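PDB 2CKS: endoglucanase E-5, which cleaves internal beta-1,4-glucosidic linkages in cellulose, lichenin and cereal beta-glucans through its family 5 glycoside hydrolase catalytic domain. Local coordinates for residues F203-L215 against A242-M255. Sequence-based numbering, arbitrary orientation.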
loop_
_atom_site.group_PDB
_atom_site.type_symbol
_atom_site.label_atom_id
_atom_site.label_comp_id
_atom_site.label_asym_id
_atom_site.label_seq_id
_atom_site.Cartn_x
_atom_site.Cartn_y
_atom_site.Cartn_z
ATOM N N PHE A 203 -0.950 7.628 3.389
ATOM C CA PHE A 203 -0.069 8.722 3.028
ATOM C C PHE A 203 0.989 8.230 2.058
ATOM O O PHE A 203 1.563 7.157 2.239
ATOM C CB PHE A 203 0.595 9.301 4.274
ATOM C CG PHE A 203 1.509 10.465 3.996
ATOM C CD1 PHE A 203 1.005 11.661 3.502
ATOM C CD2 PHE A 203 2.867 10.366 4.233
ATOM C CE1 PHE A 203 1.847 12.736 3.254
ATOM C CE2 PHE A 203 3.714 11.440 3.985
ATOM C CZ PHE A 203 3.201 12.626 3.511
ATOM N N HIS A 204 1.219 9.016 1.016
ATOM C CA HIS A 204 2.212 8.718 -0.008
ATOM C C HIS A 204 3.183 9.866 -0.119
ATOM O O HIS A 204 2.783 11.023 -0.093
ATOM C CB HIS A 204 1.539 8.544 -1.366
ATOM C CG HIS A 204 0.647 7.344 -1.457
ATOM N ND1 HIS A 204 0.047 6.958 -2.636
ATOM C CD2 HIS A 204 0.247 6.449 -0.523
ATOM C CE1 HIS A 204 -0.679 5.875 -2.422
ATOM N NE2 HIS A 204 -0.579 5.547 -1.149
ATOM N N PHE A 205 4.458 9.550 -0.297
ATOM C CA PHE A 205 5.471 10.581 -0.467
ATOM C C PHE A 205 6.614 10.067 -1.336
ATOM O O PHE A 205 6.869 8.871 -1.400
ATOM C CB PHE A 205 6.009 11.056 0.886
ATOM C CG PHE A 205 6.827 10.021 1.623
ATOM C CD1 PHE A 205 8.197 9.895 1.391
ATOM C CD2 PHE A 205 6.236 9.177 2.556
ATOM C CE1 PHE A 205 8.958 8.935 2.060
ATOM C CE2 PHE A 205 6.995 8.214 3.236
ATOM C CZ PHE A 205 8.353 8.091 2.985
ATOM N N TYR A 206 7.326 11.003 -1.948
ATOM C CA TYR A 206 8.493 10.731 -2.764
ATOM C C TYR A 206 9.563 11.696 -2.258
ATOM O O TYR A 206 9.441 12.904 -2.443
ATOM C CB TYR A 206 8.150 10.911 -4.249
ATOM C CG TYR A 206 7.317 9.755 -4.738
ATOM C CD1 TYR A 206 7.917 8.635 -5.290
ATOM C CD2 TYR A 206 5.935 9.742 -4.572
ATOM C CE1 TYR A 206 7.166 7.549 -5.709
ATOM C CE2 TYR A 206 5.172 8.650 -4.975
ATOM C CZ TYR A 206 5.799 7.555 -5.546
ATOM O OH TYR A 206 5.069 6.464 -5.972
ATOM N N ALA A 207 10.585 11.150 -1.599
ATOM C CA ALA A 207 11.485 11.937 -0.751
ATOM C C ALA A 207 12.267 13.036 -1.463
ATOM O O ALA A 207 12.583 14.050 -0.845
ATOM C CB ALA A 207 12.440 11.018 0.004
ATOM N N ALA A 208 12.593 12.856 -2.736
ATOM C CA ALA A 208 13.375 13.877 -3.439
ATOM C C ALA A 208 12.536 15.128 -3.716
ATOM O O ALA A 208 13.075 16.237 -3.801
ATOM C CB ALA A 208 13.975 13.324 -4.713
ATOM N N SER A 209 11.223 14.946 -3.818
ATOM C CA SER A 209 10.271 16.028 -4.089
ATOM C C SER A 209 9.524 16.538 -2.856
ATOM O O SER A 209 9.104 17.701 -2.824
ATOM C CB SER A 209 9.225 15.547 -5.083
ATOM O OG SER A 209 9.814 15.267 -6.330
ATOM N N HIS A 210 9.345 15.676 -1.858
ATOM C CA HIS A 210 8.438 15.951 -0.746
ATOM C C HIS A 210 9.261 16.087 0.521
ATOM O O HIS A 210 9.758 15.099 1.072
ATOM C CB HIS A 210 7.411 14.832 -0.602
ATOM C CG HIS A 210 6.486 14.698 -1.771
ATOM N ND1 HIS A 210 6.056 15.772 -2.519
ATOM C CD2 HIS A 210 5.916 13.606 -2.328
ATOM C CE1 HIS A 210 5.251 15.344 -3.480
ATOM N NE2 HIS A 210 5.152 14.031 -3.384
ATOM N N ARG A 211 9.397 17.329 0.971
ATOM C CA ARG A 211 10.366 17.713 1.989
ATOM C C ARG A 211 9.675 17.894 3.347
ATOM O O ARG A 211 8.781 17.129 3.697
ATOM C CB ARG A 211 11.094 19.001 1.562
ATOM C CG ARG A 211 11.343 19.172 0.066
ATOM C CD ARG A 211 12.384 18.243 -0.506
ATOM N NE ARG A 211 13.649 18.309 0.222
ATOM C CZ ARG A 211 14.628 17.410 0.103
ATOM N NH1 ARG A 211 14.501 16.374 -0.732
ATOM N NH2 ARG A 211 15.737 17.546 0.825
ATOM N N ASP A 212 10.066 18.914 4.108
ATOM C CA ASP A 212 9.651 19.031 5.500
ATOM C C ASP A 212 8.147 19.210 5.708
ATOM O O ASP A 212 7.619 18.765 6.724
ATOM C CB ASP A 212 10.419 20.170 6.189
ATOM C CG ASP A 212 11.882 19.832 6.412
ATOM O OD1 ASP A 212 12.492 19.193 5.529
ATOM O OD2 ASP A 212 12.515 20.175 7.432
ATOM N N ASN A 213 7.459 19.865 4.777
ATOM C CA ASN A 213 6.011 20.032 4.907
ATOM C C ASN A 213 5.244 18.710 4.795
ATOM O O ASN A 213 4.198 18.552 5.415
ATOM C CB ASN A 213 5.441 21.124 3.974
ATOM C CG ASN A 213 5.562 20.789 2.487
ATOM O OD1 ASN A 213 4.670 21.119 1.704
ATOM N ND2 ASN A 213 6.677 20.186 2.089
ATOM N N TYR A 214 5.773 17.763 4.028
ATOM C CA TYR A 214 5.175 16.432 3.939
ATOM C C TYR A 214 5.529 15.591 5.171
ATOM O O TYR A 214 4.668 14.908 5.728
ATOM C CB TYR A 214 5.616 15.735 2.644
ATOM C CG TYR A 214 4.913 16.257 1.417
ATOM C CD1 TYR A 214 3.898 15.533 0.804
ATOM C CD2 TYR A 214 5.270 17.475 0.865
ATOM C CE1 TYR A 214 3.250 16.027 -0.337
ATOM C CE2 TYR A 214 4.640 17.969 -0.269
ATOM C CZ TYR A 214 3.629 17.245 -0.859
ATOM O OH TYR A 214 3.009 17.750 -1.981
ATOM N N LEU A 215 6.786 15.651 5.598
ATOM C CA LEU A 215 7.235 14.953 6.803
ATOM C C LEU A 215 6.456 15.437 8.031
ATOM O O LEU A 215 6.000 14.637 8.839
ATOM C CB LEU A 215 8.749 15.145 6.994
ATOM C CG LEU A 215 9.422 14.406 8.149
ATOM C CD1 LEU A 215 9.486 12.927 7.858
ATOM C CD2 LEU A 215 10.823 14.961 8.388
ATOM N N ALA A 242 16.797 11.245 -9.458
ATOM C CA ALA A 242 17.821 11.007 -8.454
ATOM C C ALA A 242 17.196 10.723 -7.102
ATOM O O ALA A 242 16.161 11.293 -6.742
ATOM C CB ALA A 242 18.752 12.203 -8.340
ATOM N N ASN A 243 17.850 9.843 -6.367
ATOM C CA ASN A 243 17.454 9.508 -5.013
ATOM C C ASN A 243 17.901 10.553 -4.007
ATOM O O ASN A 243 18.991 11.137 -4.129
ATOM C CB ASN A 243 18.038 8.159 -4.628
ATOM C CG ASN A 243 17.392 7.027 -5.383
ATOM O OD1 ASN A 243 16.178 6.847 -5.321
ATOM N ND2 ASN A 243 18.189 6.279 -6.127
ATOM N N ASP A 244 17.059 10.797 -3.013
ATOM C CA ASP A 244 17.472 11.551 -1.845
ATOM C C ASP A 244 17.340 10.666 -0.626
ATOM O O ASP A 244 16.325 10.695 0.060
ATOM C CB ASP A 244 16.645 12.819 -1.686
ATOM C CG ASP A 244 17.224 13.761 -0.641
ATOM O OD1 ASP A 244 17.982 13.312 0.239
ATOM O OD2 ASP A 244 16.973 14.975 -0.633
ATOM N N PHE A 245 18.370 9.868 -0.362
ATOM C CA PHE A 245 18.321 8.921 0.736
ATOM C C PHE A 245 18.414 9.617 2.088
ATOM O O PHE A 245 17.949 9.080 3.082
ATOM C CB PHE A 245 19.405 7.845 0.589
ATOM C CG PHE A 245 19.220 6.947 -0.607
ATOM C CD1 PHE A 245 20.233 6.785 -1.539
ATOM C CD2 PHE A 245 18.034 6.250 -0.792
ATOM C CE1 PHE A 245 20.064 5.957 -2.637
ATOM C CE2 PHE A 245 17.862 5.417 -1.880
ATOM C CZ PHE A 245 18.880 5.267 -2.802
ATOM N N GLN A 246 19.023 10.800 2.134
ATOM C CA GLN A 246 19.088 11.542 3.381
ATOM C C GLN A 246 17.682 11.922 3.837
ATOM O O GLN A 246 17.319 11.702 4.981
ATOM C CB GLN A 246 19.972 12.786 3.236
ATOM C CG GLN A 246 20.262 13.495 4.547
ATOM C CD GLN A 246 21.036 12.633 5.548
ATOM O OE1 GLN A 246 21.646 11.625 5.182
ATOM N NE2 GLN A 246 21.009 13.035 6.808
ATOM N N MET A 247 16.882 12.468 2.931
ATOM C CA MET A 247 15.511 12.836 3.261
ATOM C C MET A 247 14.695 11.582 3.552
ATOM O O MET A 247 13.917 11.535 4.506
ATOM C CB MET A 247 14.868 13.622 2.117
ATOM C CG MET A 247 13.483 14.145 2.447
ATOM S SD MET A 247 13.527 15.512 3.633
ATOM C CE MET A 247 12.152 15.085 4.623
ATOM N N ALA A 248 14.882 10.559 2.723
ATOM C CA ALA A 248 14.151 9.310 2.879
ATOM C C ALA A 248 14.408 8.696 4.250
ATOM O O ALA A 248 13.490 8.184 4.879
ATOM C CB ALA A 248 14.534 8.334 1.782
ATOM N N ASP A 249 15.651 8.767 4.719
ATOM C CA ASP A 249 16.011 8.224 6.031
ATOM C C ASP A 249 15.292 8.978 7.165
ATOM O O ASP A 249 14.995 8.395 8.203
ATOM C CB ASP A 249 17.532 8.300 6.254
ATOM C CG ASP A 249 18.309 7.234 5.497
ATOM O OD1 ASP A 249 17.706 6.257 4.996
ATOM O OD2 ASP A 249 19.553 7.293 5.355
ATOM N N ARG A 250 15.023 10.269 6.980
ATOM C CA ARG A 250 14.241 11.020 7.957
ATOM C C ARG A 250 12.825 10.469 8.057
ATOM O O ARG A 250 12.303 10.309 9.151
ATOM C CB ARG A 250 14.215 12.513 7.626
ATOM C CG ARG A 250 15.586 13.163 7.681
ATOM C CD ARG A 250 15.607 14.585 7.197
ATOM N NE ARG A 250 14.758 15.442 8.022
ATOM C CZ ARG A 250 14.401 16.677 7.700
ATOM N NH1 ARG A 250 14.816 17.237 6.564
ATOM N NH2 ARG A 250 13.625 17.364 8.524
ATOM N N TYR A 251 12.218 10.165 6.916
ATOM C CA TYR A 251 10.907 9.523 6.898
ATOM C C TYR A 251 10.965 8.139 7.555
ATOM O O TYR A 251 10.084 7.774 8.332
ATOM C CB TYR A 251 10.404 9.369 5.463
ATOM C CG TYR A 251 9.828 10.608 4.825
ATOM C CD1 TYR A 251 8.506 10.982 5.051
ATOM C CD2 TYR A 251 10.586 11.381 3.958
ATOM C CE1 TYR A 251 7.957 12.088 4.437
ATOM C CE2 TYR A 251 10.045 12.502 3.341
ATOM C CZ TYR A 251 8.731 12.854 3.593
ATOM O OH TYR A 251 8.188 13.955 2.976
ATOM N N ILE A 252 11.999 7.364 7.241
ATOM C CA ILE A 252 12.141 6.021 7.797
ATOM C C ILE A 252 12.266 6.071 9.310
ATOM O O ILE A 252 11.660 5.269 10.009
ATOM C CB ILE A 252 13.353 5.284 7.174
ATOM C CG1 ILE A 252 13.045 4.922 5.720
ATOM C CG2 ILE A 252 13.731 4.044 7.986
ATOM C CD1 ILE A 252 12.148 3.713 5.555
ATOM N N ASP A 253 13.039 7.022 9.814
ATOM C CA ASP A 253 13.228 7.145 11.256
ATOM C C ASP A 253 11.936 7.579 11.946
ATOM O O ASP A 253 11.625 7.083 13.021
ATOM C CB ASP A 253 14.379 8.096 11.574
ATOM C CG ASP A 253 15.727 7.525 11.160
ATOM O OD1 ASP A 253 16.694 8.301 11.080
ATOM O OD2 ASP A 253 15.910 6.315 10.882
ATOM N N LEU A 254 11.182 8.473 11.313
ATOM C CA LEU A 254 9.909 8.918 11.865
ATOM C C LEU A 254 8.924 7.754 11.895
ATOM O O LEU A 254 8.267 7.513 12.904
ATOM C CB LEU A 254 9.333 10.073 11.053
ATOM C CG LEU A 254 8.091 10.767 11.629
ATOM C CD1 LEU A 254 6.803 10.169 11.075
ATOM C CD2 LEU A 254 8.082 10.759 13.168
ATOM N N MET A 255 8.851 7.010 10.801
ATOM C CA MET A 255 7.925 5.895 10.725
ATOM C C MET A 255 8.276 4.809 11.749
ATOM O O MET A 255 7.390 4.228 12.346
ATOM C CB MET A 255 7.844 5.355 9.296
ATOM C CG MET A 255 7.214 6.342 8.331
ATOM S SD MET A 255 6.888 5.662 6.695
ATOM C CE MET A 255 8.527 5.457 6.032
HETATM O O HOH W 1 18.230 15.818 1.779
#
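Asp244 OD2 receives both terminal nitrogens of Arg211 in an end-on salt bridge, NH1 at 2.8 Å from above the carboxylate plane and NH2 at 3.2 Å nearly along the C-O bond, both on the same face. The other oxygen, OD1, accepts from Met247 N, the capping bond of Asp244 at the N-cap of helix 245-258, so one carboxylate both caps the helix and holds the arginine; a water joins OD1 to Arg211 NH2. The Met247 thioether lies over a face of the Arg211 guanidinium. Deeper in, the Tyr251 ring is sandwiched: Phe205 stacks on one face with centroids 3.7 Å apart and planes at 8°, while Leu215 CD1 makes a CH-pi contact with the opposite face. Leu215 fits as a knob among Met247, Arg250, Tyr251 and Leu254. Tyr251 OH donates to His210 O at 2.7 Å from well above the carbonyl plane, tying the ring to the loop. Nearer solvent, Arg250 NH2 reaches Asp212 OD2 at 3.2 Å. In this TIM barrel the contact packs helix 245-258 against strand 199-206 and the start of helix 212-224; next door, strand 227-233 carries Phe232, whose ring meets Phe205.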